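PDB 4PEY: Exo-beta-1,3-glucanase from Streptomyces sp. SirexAA-E, which hydrolyses laminarin and laminarioligosaccharides from their non-reducing ends, releasing glucose and laminaribiose. Local coordinates for residues Y455-I469 with M494-Q508. The protein carries 1 engineered substitution. Numbering follows the deposited sequence.
Sequences YQNAKAYDAPDQAAI and MGSYCYFNVNPDIRQ. Engineered in segment 455-469: Ala458 (natural residue Glu). With BGC (beta-D-glucopyranose), chain B; BGC (beta-D-glucopyranose), chain C.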
ATOM      1  N   TYR A 455       4.813  -7.394  -7.079  1.00  9.48           N
ATOM      2  CA  TYR A 455       3.414  -7.775  -6.941  1.00 10.38           C
ATOM      3  C   TYR A 455       3.284  -8.876  -5.908  1.00 10.08           C
ATOM      4  O   TYR A 455       4.052  -9.844  -5.924  1.00 11.84           O
ATOM      5  CB  TYR A 455       2.835  -8.250  -8.277  1.00 10.66           C
ATOM      6  CG  TYR A 455       1.366  -8.629  -8.238  1.00 10.30           C
ATOM      7  CD1 TYR A 455       0.410  -7.719  -7.800  1.00 11.31           C
ATOM      8  CD2 TYR A 455       0.930  -9.888  -8.665  1.00 11.15           C
ATOM      9  CE1 TYR A 455      -0.937  -8.045  -7.776  1.00 11.04           C
ATOM     10  CE2 TYR A 455      -0.426 -10.228  -8.657  1.00 11.61           C
ATOM     11  CZ  TYR A 455      -1.356  -9.301  -8.213  1.00 11.75           C
ATOM     12  OH  TYR A 455      -2.701  -9.613  -8.193  1.00 11.62           O
ATOM     13  N   GLN A 456       2.320  -8.722  -5.006  1.00 10.22           N
ATOM     14  CA  GLN A 456       1.964  -9.788  -4.069  1.00  9.74           C
ATOM     15  C   GLN A 456       0.475 -10.055  -4.151  1.00 10.41           C
ATOM     16  O   GLN A 456      -0.340  -9.137  -3.984  1.00 10.86           O
ATOM     17  CB  GLN A 456       2.350  -9.435  -2.627  1.00 10.92           C
ATOM     18  CG  GLN A 456       2.078 -10.588  -1.621  1.00  9.73           C
ATOM     19  CD  GLN A 456       0.685 -10.554  -1.005  1.00  9.94           C
ATOM     20  OE1 GLN A 456       0.228  -9.514  -0.518  1.00 13.28           O
ATOM     21  NE2 GLN A 456      -0.002 -11.701  -1.029  1.00 10.25           N
ATOM     22  N   ASN A 457       0.124 -11.310  -4.420  1.00  9.99           N
ATOM     23  CA  ASN A 457      -1.259 -11.742  -4.438  1.00  9.51           C
ATOM     24  C   ASN A 457      -1.456 -13.008  -3.624  1.00 10.07           C
ATOM     25  O   ASN A 457      -0.547 -13.835  -3.523  1.00 11.75           O
ATOM     26  CB  ASN A 457      -1.727 -11.996  -5.871  1.00 10.83           C
ATOM     27  CG  ASN A 457      -2.985 -12.843  -5.927  1.00 11.28           C
ATOM     28  OD1 ASN A 457      -2.925 -14.075  -6.025  1.00 11.57           O
ATOM     29  ND2 ASN A 457      -4.138 -12.188  -5.858  1.00 12.03           N
ATOM     30  N   ALA A 458      -2.638 -13.146  -3.031  1.00 10.44           N
ATOM     31  CA  ALA A 458      -3.126 -14.453  -2.607  1.00 11.12           C
ATOM     32  C   ALA A 458      -4.508 -14.598  -3.203  1.00 10.84           C
ATOM     33  O   ALA A 458      -5.276 -13.633  -3.230  1.00 12.52           O
ATOM     34  CB  ALA A 458      -3.160 -14.592  -1.089  1.00 12.82           C
ATOM     35  N   LYS A 459      -4.822 -15.789  -3.701  1.00 11.64           N
ATOM     36  CA  LYS A 459      -6.123 -16.038  -4.310  1.00 11.56           C
ATOM     37  C   LYS A 459      -7.198 -16.186  -3.232  1.00 13.35           C
ATOM     38  O   LYS A 459      -6.883 -16.353  -2.052  1.00 15.82           O
ATOM     39  CB  LYS A 459      -6.061 -17.282  -5.205  1.00 12.45           C
ATOM     40  CG  LYS A 459      -5.202 -17.098  -6.473  1.00 12.16           C
ATOM     41  CD  LYS A 459      -5.715 -15.991  -7.402  1.00 13.05           C
ATOM     42  CE  LYS A 459      -7.135 -16.243  -7.887  1.00 13.11           C
ATOM     43  NZ  LYS A 459      -7.679 -15.115  -8.706  1.00 13.32           N
ATOM     44  N   ALA A 460      -8.460 -16.090  -3.637  1.00 11.97           N
ATOM     45  CA  ALA A 460      -9.586 -16.316  -2.725  1.00 10.99           C
ATOM     46  C   ALA A 460      -9.457 -17.671  -2.033  1.00 13.28           C
ATOM     47  O   ALA A 460      -9.207 -18.676  -2.691  1.00 14.20           O
ATOM     48  CB  ALA A 460     -10.909 -16.243  -3.485  1.00 11.56           C
ATOM     49  N   TYR A 461      -9.642 -17.698  -0.714  1.00 12.95           N
ATOM     50  CA  TYR A 461      -9.549 -18.954   0.042  1.00 11.64           C
ATOM     51  C   TYR A 461     -10.851 -19.746  -0.006  1.00 15.13           C
ATOM     52  O   TYR A 461     -10.862 -20.963   0.245  1.00 15.36           O
ATOM     53  CB  TYR A 461      -9.209 -18.707   1.515  1.00 13.40           C
ATOM     54  CG  TYR A 461      -7.927 -17.967   1.795  1.00 16.21           C
ATOM     55  CD1 TYR A 461      -6.945 -17.816   0.820  1.00 17.30           C
ATOM     56  CD2 TYR A 461      -7.695 -17.425   3.054  1.00 17.91           C
ATOM     57  CE1 TYR A 461      -5.762 -17.133   1.097  1.00 18.40           C
ATOM     58  CE2 TYR A 461      -6.524 -16.748   3.339  1.00 17.96           C
ATOM     59  CZ  TYR A 461      -5.564 -16.605   2.359  1.00 19.13           C
ATOM     60  OH  TYR A 461      -4.403 -15.930   2.646  1.00 20.40           O
ATOM     61  N   ASP A 462     -11.949 -19.052  -0.293  1.00 15.20           N
ATOM     62  CA  ASP A 462     -13.269 -19.593   0.007  1.00 14.46           C
ATOM     63  C   ASP A 462     -14.077 -20.011  -1.224  1.00 14.78           C
ATOM     64  O   ASP A 462     -15.292 -20.209  -1.140  1.00 15.55           O
ATOM     65  CB  ASP A 462     -14.067 -18.592   0.868  1.00 15.78           C
ATOM     66  CG  ASP A 462     -14.093 -17.172   0.303  1.00 16.77           C
ATOM     67  OD1 ASP A 462     -13.423 -16.881  -0.710  1.00 15.60           O
ATOM     68  OD2 ASP A 462     -14.784 -16.329   0.912  1.00 18.51           O
ATOM     69  N   ALA A 463     -13.396 -20.188  -2.349  1.00 14.58           N
ATOM     70  CA  ALA A 463     -14.031 -20.783  -3.520  1.00 14.66           C
ATOM     71  C   ALA A 463     -14.586 -22.148  -3.122  1.00 16.03           C
ATOM     72  O   ALA A 463     -13.853 -22.984  -2.601  1.00 15.85           O
ATOM     73  CB  ALA A 463     -13.039 -20.914  -4.664  1.00 15.67           C
ATOM     74  N   PRO A 464     -15.890 -22.374  -3.345  1.00 16.52           N
ATOM     75  CA  PRO A 464     -16.484 -23.612  -2.820  1.00 17.70           C
ATOM     76  C   PRO A 464     -16.116 -24.861  -3.619  1.00 17.98           C
ATOM     77  O   PRO A 464     -16.095 -25.966  -3.062  1.00 17.15           O
ATOM     78  CB  PRO A 464     -17.993 -23.337  -2.899  1.00 19.59           C
ATOM     79  CG  PRO A 464     -18.151 -22.282  -3.930  1.00 20.34           C
ATOM     80  CD  PRO A 464     -16.907 -21.427  -3.839  1.00 17.91           C
ATOM     81  N   ASP A 465     -15.843 -24.687  -4.908  1.00 17.12           N
ATOM     82  CA  ASP A 465     -15.513 -25.810  -5.770  1.00 16.65           C
ATOM     83  C   ASP A 465     -14.875 -25.298  -7.054  1.00 15.76           C
ATOM     84  O   ASP A 465     -14.779 -24.084  -7.273  1.00 16.60           O
ATOM     85  CB  ASP A 465     -16.755 -26.673  -6.069  1.00 18.86           C
ATOM     86  CG  ASP A 465     -17.932 -25.868  -6.615  1.00 22.74           C
ATOM     87  OD1 ASP A 465     -19.086 -26.211  -6.269  1.00 30.47           O
ATOM     88  OD2 ASP A 465     -17.727 -24.915  -7.393  1.00 22.20           O
ATOM     89  N   GLN A 466     -14.416 -26.228  -7.886  1.00 15.73           N
ATOM     90  CA  GLN A 466     -13.745 -25.879  -9.129  1.00 15.55           C
ATOM     91  C   GLN A 466     -14.644 -25.062 -10.062  1.00 16.51           C
ATOM     92  O   GLN A 466     -14.197 -24.085 -10.669  1.00 16.92           O
ATOM     93  CB  GLN A 466     -13.269 -27.146  -9.837  1.00 15.64           C
ATOM     94  CG  GLN A 466     -12.255 -26.878 -10.929  1.00 14.29           C
ATOM     95  CD  GLN A 466     -10.948 -26.355 -10.360  1.00 14.56           C
ATOM     96  OE1 GLN A 466     -10.340 -27.003  -9.503  1.00 15.59           O
ATOM     97  NE2 GLN A 466     -10.519 -25.164 -10.811  1.00 14.05           N
ATOM     98  N   ALA A 467     -15.911 -25.456 -10.160  1.00 16.65           N
ATOM     99  CA  ALA A 467     -16.862 -24.780 -11.042  1.00 17.17           C
ATOM    100  C   ALA A 467     -17.010 -23.297 -10.717  1.00 18.22           C
ATOM    101  O   ALA A 467     -17.264 -22.482 -11.609  1.00 19.22           O
ATOM    102  CB  ALA A 467     -18.214 -25.461 -10.965  1.00 19.61           C
ATOM    103  N   ALA A 468     -16.855 -22.956  -9.441  1.00 17.40           N
ATOM    104  CA  ALA A 468     -17.074 -21.588  -8.974  1.00 17.28           C
ATOM    105  C   ALA A 468     -16.051 -20.612  -9.538  1.00 18.30           C
ATOM    106  O   ALA A 468     -16.294 -19.408  -9.564  1.00 19.21           O
ATOM    107  CB  ALA A 468     -17.055 -21.544  -7.453  1.00 19.17           C
ATOM    108  N   ILE A 469     -14.902 -21.123  -9.976  1.00 17.20           N
ATOM    109  CA  ILE A 469     -13.879 -20.247 -10.536  1.00 17.98           C
ATOM    110  C   ILE A 469     -13.534 -20.626 -11.978  1.00 16.95           C
ATOM    111  O   ILE A 469     -12.487 -20.248 -12.493  1.00 16.95           O
ATOM    112  CB  ILE A 469     -12.589 -20.237  -9.669  1.00 17.48           C
ATOM    113  CG1 ILE A 469     -11.987 -21.643  -9.520  1.00 17.16           C
ATOM    114  CG2 ILE A 469     -12.874 -19.590  -8.311  1.00 17.29           C
ATOM    115  CD1 ILE A 469     -10.650 -21.665  -8.782  1.00 17.52           C
ATOM    116  N   MET A 494       7.171 -10.873  -8.892  1.00 11.01           N
ATOM    117  CA  MET A 494       5.724 -11.014  -8.752  1.00 10.93           C
ATOM    118  C   MET A 494       5.337 -12.404  -8.286  1.00 11.73           C
ATOM    119  O   MET A 494       5.772 -13.397  -8.867  1.00 12.63           O
ATOM    120  CB  MET A 494       5.036 -10.708 -10.087  1.00 13.09           C
ATOM    121  CG  MET A 494       5.532  -9.422 -10.746  1.00 12.64           C
ATOM    122  SD  MET A 494       4.822  -9.112 -12.367  1.00 15.65           S
ATOM    123  CE  MET A 494       3.183  -8.664 -11.910  1.00 14.03           C
ATOM    124  N   GLY A 495       4.495 -12.466  -7.256  1.00 11.32           N
ATOM    125  CA  GLY A 495       4.079 -13.739  -6.688  1.00 11.02           C
ATOM    126  C   GLY A 495       2.592 -13.845  -6.418  1.00 11.54           C
ATOM    127  O   GLY A 495       1.956 -12.867  -6.003  1.00 13.34           O
ATOM    128  N   SER A 496       2.044 -15.035  -6.657  1.00 10.82           N
ATOM    129  CA  SER A 496       0.653 -15.351  -6.333  1.00 10.90           C
ATOM    130  C   SER A 496       0.608 -16.617  -5.486  1.00 10.69           C
ATOM    131  O   SER A 496       1.237 -17.609  -5.848  1.00 11.78           O
ATOM    132  CB  SER A 496      -0.173 -15.538  -7.612  1.00 11.15           C
ATOM    133  OG  SER A 496      -1.493 -15.983  -7.322  1.00 12.34           O
ATOM    134  N   TYR A 497      -0.124 -16.584  -4.371  1.00 10.63           N
ATOM    135  CA  TYR A 497      -0.174 -17.720  -3.438  1.00 10.37           C
ATOM    136  C   TYR A 497      -1.600 -18.255  -3.336  1.00 10.64           C
ATOM    137  O   TYR A 497      -2.555 -17.484  -3.423  1.00 12.42           O
ATOM    138  CB  TYR A 497       0.330 -17.325  -2.040  1.00 11.59           C
ATOM    139  CG  TYR A 497       1.498 -16.364  -2.051  1.00 11.84           C
ATOM    140  CD1 TYR A 497       2.558 -16.523  -2.944  1.00 10.96           C
ATOM    141  CD2 TYR A 497       1.540 -15.289  -1.171  1.00 11.00           C
ATOM    142  CE1 TYR A 497       3.614 -15.627  -2.973  1.00 12.32           C
ATOM    143  CE2 TYR A 497       2.586 -14.388  -1.197  1.00 12.04           C
ATOM    144  CZ  TYR A 497       3.628 -14.568  -2.089  1.00 11.44           C
ATOM    145  OH  TYR A 497       4.680 -13.669  -2.108  1.00 12.59           O
ATOM    146  N   CYS A 498      -1.766 -19.564  -3.153  1.00 10.78           N
ATOM    147  CA  CYS A 498      -3.114 -20.094  -2.952  1.00 10.40           C
ATOM    148  C   CYS A 498      -3.256 -20.800  -1.606  1.00 11.33           C
ATOM    149  O   CYS A 498      -2.302 -21.336  -1.042  1.00 12.41           O
ATOM    150  CB  CYS A 498      -3.535 -21.035  -4.096  1.00 11.40           C
ATOM    151  SG  CYS A 498      -2.763 -22.672  -4.148  1.00 12.21           S
ATOM    152  N   TYR A 499      -4.476 -20.767  -1.096  1.00 11.88           N
ATOM    153  CA  TYR A 499      -4.829 -21.410   0.155  1.00 13.74           C
ATOM    154  C   TYR A 499      -6.324 -21.686   0.075  1.00 13.37           C
ATOM    155  O   TYR A 499      -7.143 -21.021   0.711  1.00 13.55           O
ATOM    156  CB  TYR A 499      -4.452 -20.527   1.350  1.00 14.30           C
ATOM    157  CG  TYR A 499      -4.762 -21.083   2.720  1.00 16.21           C
ATOM    158  CD1 TYR A 499      -4.091 -22.201   3.217  1.00 16.59           C
ATOM    159  CD2 TYR A 499      -5.699 -20.462   3.538  1.00 16.22           C
ATOM    160  CE1 TYR A 499      -4.366 -22.694   4.492  1.00 16.88           C
ATOM    161  CE2 TYR A 499      -5.978 -20.941   4.801  1.00 18.16           C
ATOM    162  CZ  TYR A 499      -5.316 -22.053   5.274  1.00 19.37           C
ATOM    163  OH  TYR A 499      -5.611 -22.505   6.536  1.00 23.42           O
ATOM    164  N   PHE A 500      -6.669 -22.668  -0.751  1.00 12.95           N
ATOM    165  CA  PHE A 500      -8.058 -23.050  -0.930  1.00 12.84           C
ATOM    166  C   PHE A 500      -8.480 -23.927   0.247  1.00 14.72           C
ATOM    167  O   PHE A 500      -8.561 -25.149   0.132  1.00 14.52           O
ATOM    168  CB  PHE A 500      -8.248 -23.772  -2.275  1.00 13.20           C
ATOM    169  CG  PHE A 500      -8.081 -22.875  -3.480  1.00 13.31           C
ATOM    170  CD1 PHE A 500      -9.092 -22.002  -3.858  1.00 15.02           C
ATOM    171  CD2 PHE A 500      -6.919 -22.917  -4.247  1.00 11.95           C
ATOM    172  CE1 PHE A 500      -8.943 -21.169  -4.978  1.00 15.53           C
ATOM    173  CE2 PHE A 500      -6.769 -22.094  -5.368  1.00 13.82           C
ATOM    174  CZ  PHE A 500      -7.781 -21.219  -5.729  1.00 13.82           C
ATOM    175  N   ASN A 501      -8.741 -23.309   1.395  1.00 14.92           N
ATOM    176  CA  ASN A 501      -8.965 -24.107   2.597  1.00 14.53           C
ATOM    177  C   ASN A 501     -10.386 -24.647   2.681  1.00 15.74           C
ATOM    178  O   ASN A 501     -10.615 -25.676   3.314  1.00 18.21           O
ATOM    179  CB  ASN A 501      -8.597 -23.317   3.870  1.00 18.16           C
ATOM    180  CG  ASN A 501      -9.494 -22.115   4.120  1.00 21.21           C
ATOM    181  OD1 ASN A 501     -10.066 -21.541   3.199  1.00 23.61           O
ATOM    182  ND2 ASN A 501      -9.602 -21.720   5.386  1.00 26.81           N
ATOM    183  N   VAL A 502     -11.334 -23.986   2.020  1.00 14.71           N
ATOM    184  CA  VAL A 502     -12.694 -24.514   1.957  1.00 16.22           C
ATOM    185  C   VAL A 502     -12.732 -25.782   1.093  1.00 16.56           C
ATOM    186  O   VAL A 502     -13.388 -26.765   1.448  1.00 18.23           O
ATOM    187  CB  VAL A 502     -13.691 -23.459   1.413  1.00 16.73           C
ATOM    188  CG1 VAL A 502     -15.057 -24.095   1.118  1.00 17.25           C
ATOM    189  CG2 VAL A 502     -13.844 -22.312   2.413  1.00 17.34           C
ATOM    190  N   ASN A 503     -12.011 -25.772  -0.028  1.00 15.41           N
ATOM    191  CA  ASN A 503     -11.938 -26.946  -0.894  1.00 15.20           C
ATOM    192  C   ASN A 503     -10.526 -27.138  -1.445  1.00 14.40           C
ATOM    193  O   ASN A 503     -10.186 -26.624  -2.521  1.00 15.28           O
ATOM    194  CB  ASN A 503     -12.946 -26.837  -2.042  1.00 15.11           C
ATOM    195  CG  ASN A 503     -13.120 -28.148  -2.798  1.00 16.72           C
ATOM    196  OD1 ASN A 503     -12.223 -28.995  -2.823  1.00 17.05           O
ATOM    197  ND2 ASN A 503     -14.279 -28.316  -3.423  1.00 17.54           N
ATOM    198  N   PRO A 504      -9.694 -27.882  -0.708  1.00 14.48           N
ATOM    199  CA  PRO A 504      -8.282 -27.998  -1.095  1.00 13.71           C
ATOM    200  C   PRO A 504      -8.035 -28.902  -2.298  1.00 13.70           C
ATOM    201  O   PRO A 504      -6.876 -29.077  -2.680  1.00 15.51           O
ATOM    202  CB  PRO A 504      -7.615 -28.567   0.168  1.00 16.91           C
ATOM    203  CG  PRO A 504      -8.716 -29.251   0.901  1.00 17.68           C
ATOM    204  CD  PRO A 504      -9.953 -28.446   0.627  1.00 16.00           C
ATOM    205  N   ASP A 505      -9.088 -29.449  -2.901  1.00 13.67           N
ATOM    206  CA  ASP A 505      -8.923 -30.205  -4.142  1.00 13.86           C
ATOM    207  C   ASP A 505      -8.872 -29.303  -5.375  1.00 13.80           C
ATOM    208  O   ASP A 505      -8.596 -29.766  -6.486  1.00 14.62           O
ATOM    209  CB  ASP A 505     -10.041 -31.227  -4.309  1.00 17.31           C
ATOM    210  CG  ASP A 505     -10.004 -32.295  -3.248  1.00 21.64           C
ATOM    211  OD1 ASP A 505      -8.897 -32.588  -2.746  1.00 22.19           O
ATOM    212  OD2 ASP A 505     -11.076 -32.840  -2.918  1.00 27.51           O
ATOM    213  N   ILE A 506      -9.129 -28.016  -5.176  1.00 13.40           N
ATOM    214  CA  ILE A 506      -9.151 -27.056  -6.273  1.00 13.10           C
ATOM    215  C   ILE A 506      -7.783 -26.895  -6.942  1.00 13.18           C
ATOM    216  O   ILE A 506      -6.728 -27.046  -6.307  1.00 13.58           O
ATOM    217  CB  ILE A 506      -9.697 -25.692  -5.764  1.00 14.13           C
ATOM    218  CG1 ILE A 506     -11.219 -25.801  -5.608  1.00 14.86           C
ATOM    219  CG2 ILE A 506      -9.354 -24.518  -6.703  1.00 15.31           C
ATOM    220  CD1 ILE A 506     -11.874 -24.612  -4.948  1.00 15.63           C
ATOM    221  N   ARG A 507      -7.822 -26.640  -8.245  1.00 11.95           N
ATOM    222  CA  ARG A 507      -6.648 -26.304  -9.038  1.00 12.07           C
ATOM    223  C   ARG A 507      -6.774 -24.896  -9.616  1.00 14.26           C
ATOM    224  O   ARG A 507      -7.834 -24.509 -10.122  1.00 14.55           O
ATOM    225  CB  ARG A 507      -6.460 -27.311 -10.175  1.00 13.56           C
ATOM    226  CG  ARG A 507      -6.073 -28.692  -9.683  1.00 13.40           C
ATOM    227  CD  ARG A 507      -4.736 -28.650  -8.954  1.00 13.11           C
ATOM    228  NE  ARG A 507      -4.308 -29.966  -8.482  1.00 14.22           N
ATOM    229  CZ  ARG A 507      -4.447 -30.413  -7.235  1.00 13.55           C
ATOM    230  NH1 ARG A 507      -4.999 -29.650  -6.292  1.00 13.74           N
ATOM    231  NH2 ARG A 507      -4.007 -31.627  -6.922  1.00 13.78           N
ATOM    232  N   GLN A 508      -5.680 -24.147  -9.537  1.00 12.00           N
ATOM    233  CA  GLN A 508      -5.573 -22.812 -10.119  1.00 12.30           C
ATOM    234  C   GLN A 508      -4.641 -22.952 -11.314  1.00 13.55           C
ATOM    235  O   GLN A 508      -3.495 -23.345 -11.134  1.00 14.33           O
ATOM    236  CB  GLN A 508      -5.017 -21.821  -9.090  1.00 12.59           C
ATOM    237  CG  GLN A 508      -4.701 -20.422  -9.624  1.00 13.45           C
ATOM    238  CD  GLN A 508      -5.934 -19.539  -9.772  1.00 13.39           C
ATOM    239  OE1 GLN A 508      -6.949 -19.732  -9.090  1.00 13.94           O
ATOM    240  NE2 GLN A 508      -5.848 -18.557 -10.662  1.00 14.85           N
TER
HETATM  241  C2  BGC B   2       0.064 -16.449   4.748  1.00 14.67           C
HETATM  242  C3  BGC B   2      -1.366 -16.049   5.087  1.00 15.44           C
HETATM  243  C4  BGC B   2      -2.285 -17.252   4.936  1.00 17.08           C
HETATM  244  C5  BGC B   2      -1.751 -18.403   5.771  1.00 17.39           C
HETATM  245  C6  BGC B   2      -2.656 -19.620   5.633  1.00 22.19           C
HETATM  246  C1  BGC B   2       0.495 -17.703   5.498  1.00 14.53           C
HETATM  247  O2  BGC B   2       0.924 -15.392   5.118  1.00 15.22           O
HETATM  248  O3  BGC B   2      -1.694 -15.013   4.135  0.51 17.62           O
HETATM  249  O4  BGC B   2      -3.594 -16.885   5.330  1.00 19.33           O
HETATM  250  O5  BGC B   2      -0.452 -18.739   5.314  1.00 16.42           O
HETATM  251  O6  BGC B   2      -2.176 -20.656   6.466  1.00 23.81           O
HETATM  252  C2  BGC C   3      -2.839 -12.996   3.582  0.51 14.11           C
HETATM  253  C3  BGC C   3      -3.746 -11.899   4.130  0.51 15.30           C
HETATM  254  C4  BGC C   3      -4.667 -12.478   5.191  0.51 16.26           C
HETATM  255  C5  BGC C   3      -3.840 -13.144   6.278  0.51 17.33           C
HETATM  256  C6  BGC C   3      -4.732 -13.702   7.376  0.51 20.52           C
HETATM  257  C1  BGC C   3      -2.193 -13.821   4.698  0.51 15.90           C
HETATM  258  O2  BGC C   3      -1.842 -12.410   2.756  0.51 14.78           O
HETATM  259  O3  BGC C   3      -4.526 -11.358   3.085  0.51 15.27           O
HETATM  260  O4  BGC C   3      -5.488 -11.472   5.738  0.51 15.41           O
HETATM  261  O5  BGC C   3      -3.127 -14.207   5.690  0.51 18.46           O
HETATM  262  O6  BGC C   3      -5.437 -14.819   6.882  0.51 26.24           O
HETATM  263  O   HOH W   1       5.213 -11.499  -3.826  1.00 14.65           O
HETATM  264  O   HOH W   2      -6.638 -19.726  -2.686  1.00 14.83           O
HETATM  265  O   HOH W   3     -11.415 -23.185  -1.378  1.00 16.54           O
HETATM  266  O   HOH W   4     -10.086 -29.643  -8.905  1.00 18.18           O
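Two neighbouring parallel strands of a beta-helix, 455-458 and 494-498, run side by side into the sugar-binding cleft, and the loops that follow them set Tyr461 and Tyr499 against the bound glucose units. Tyr499 meets the Tyr461 ring edge-to-face, the planes 85° apart, with its CD2 over the centre of that ring. With chi1 at -180°, CG of Tyr499 points opposite the backbone N and the ring reaches the sugar, where the exocyclic C6 of the chain B glucose packs over the centre of one Tyr499 face. Tyr461 OH reaches 3.0 Å from O4 of the same sugar, a place for a tyrosine because it offers both an apolar face and a polar end. Replacing Tyr461 by an alanine is likely to leave the edge of Tyr499 without the ring it packs on and O4 of the glucose without its neighbouring hydroxyl.

Behind the cleft, Asn457 and Ser496 stand in register on the sheet face away from the sugar; Ser496 OG donates to Asn457 OD1 at 2.7 Å, while Asn457 ND2 turns to Val435 O. On the sugar-facing side, Asn457 O lies 3.4 Å above the Tyr497 ring plane, and Gln456, whose amide bonds to Gln130 through OE1 and to Glu436 through NE2, crosses the same ring. Ala458, engineered from Glu, occupies the inferred proton-donor position.

Farther out, Gln466 suits its place because one amide can both give and take: OE1 accepts from Arg507 N at 2.8 Å on a lone pair, and NE2 donates to Arg507 O at 2.8 Å, a pair that fixes the rotation of this amide. Asn503 ND2 gives one further, nearly straight bond to Pro464 O at 3.0 Å, and together they tie the loops. Tyr499 meets the glucose with a ring face, Tyr461 with its hydroxyl, so recognition here combines nonpolar contact with a polar approach at O4.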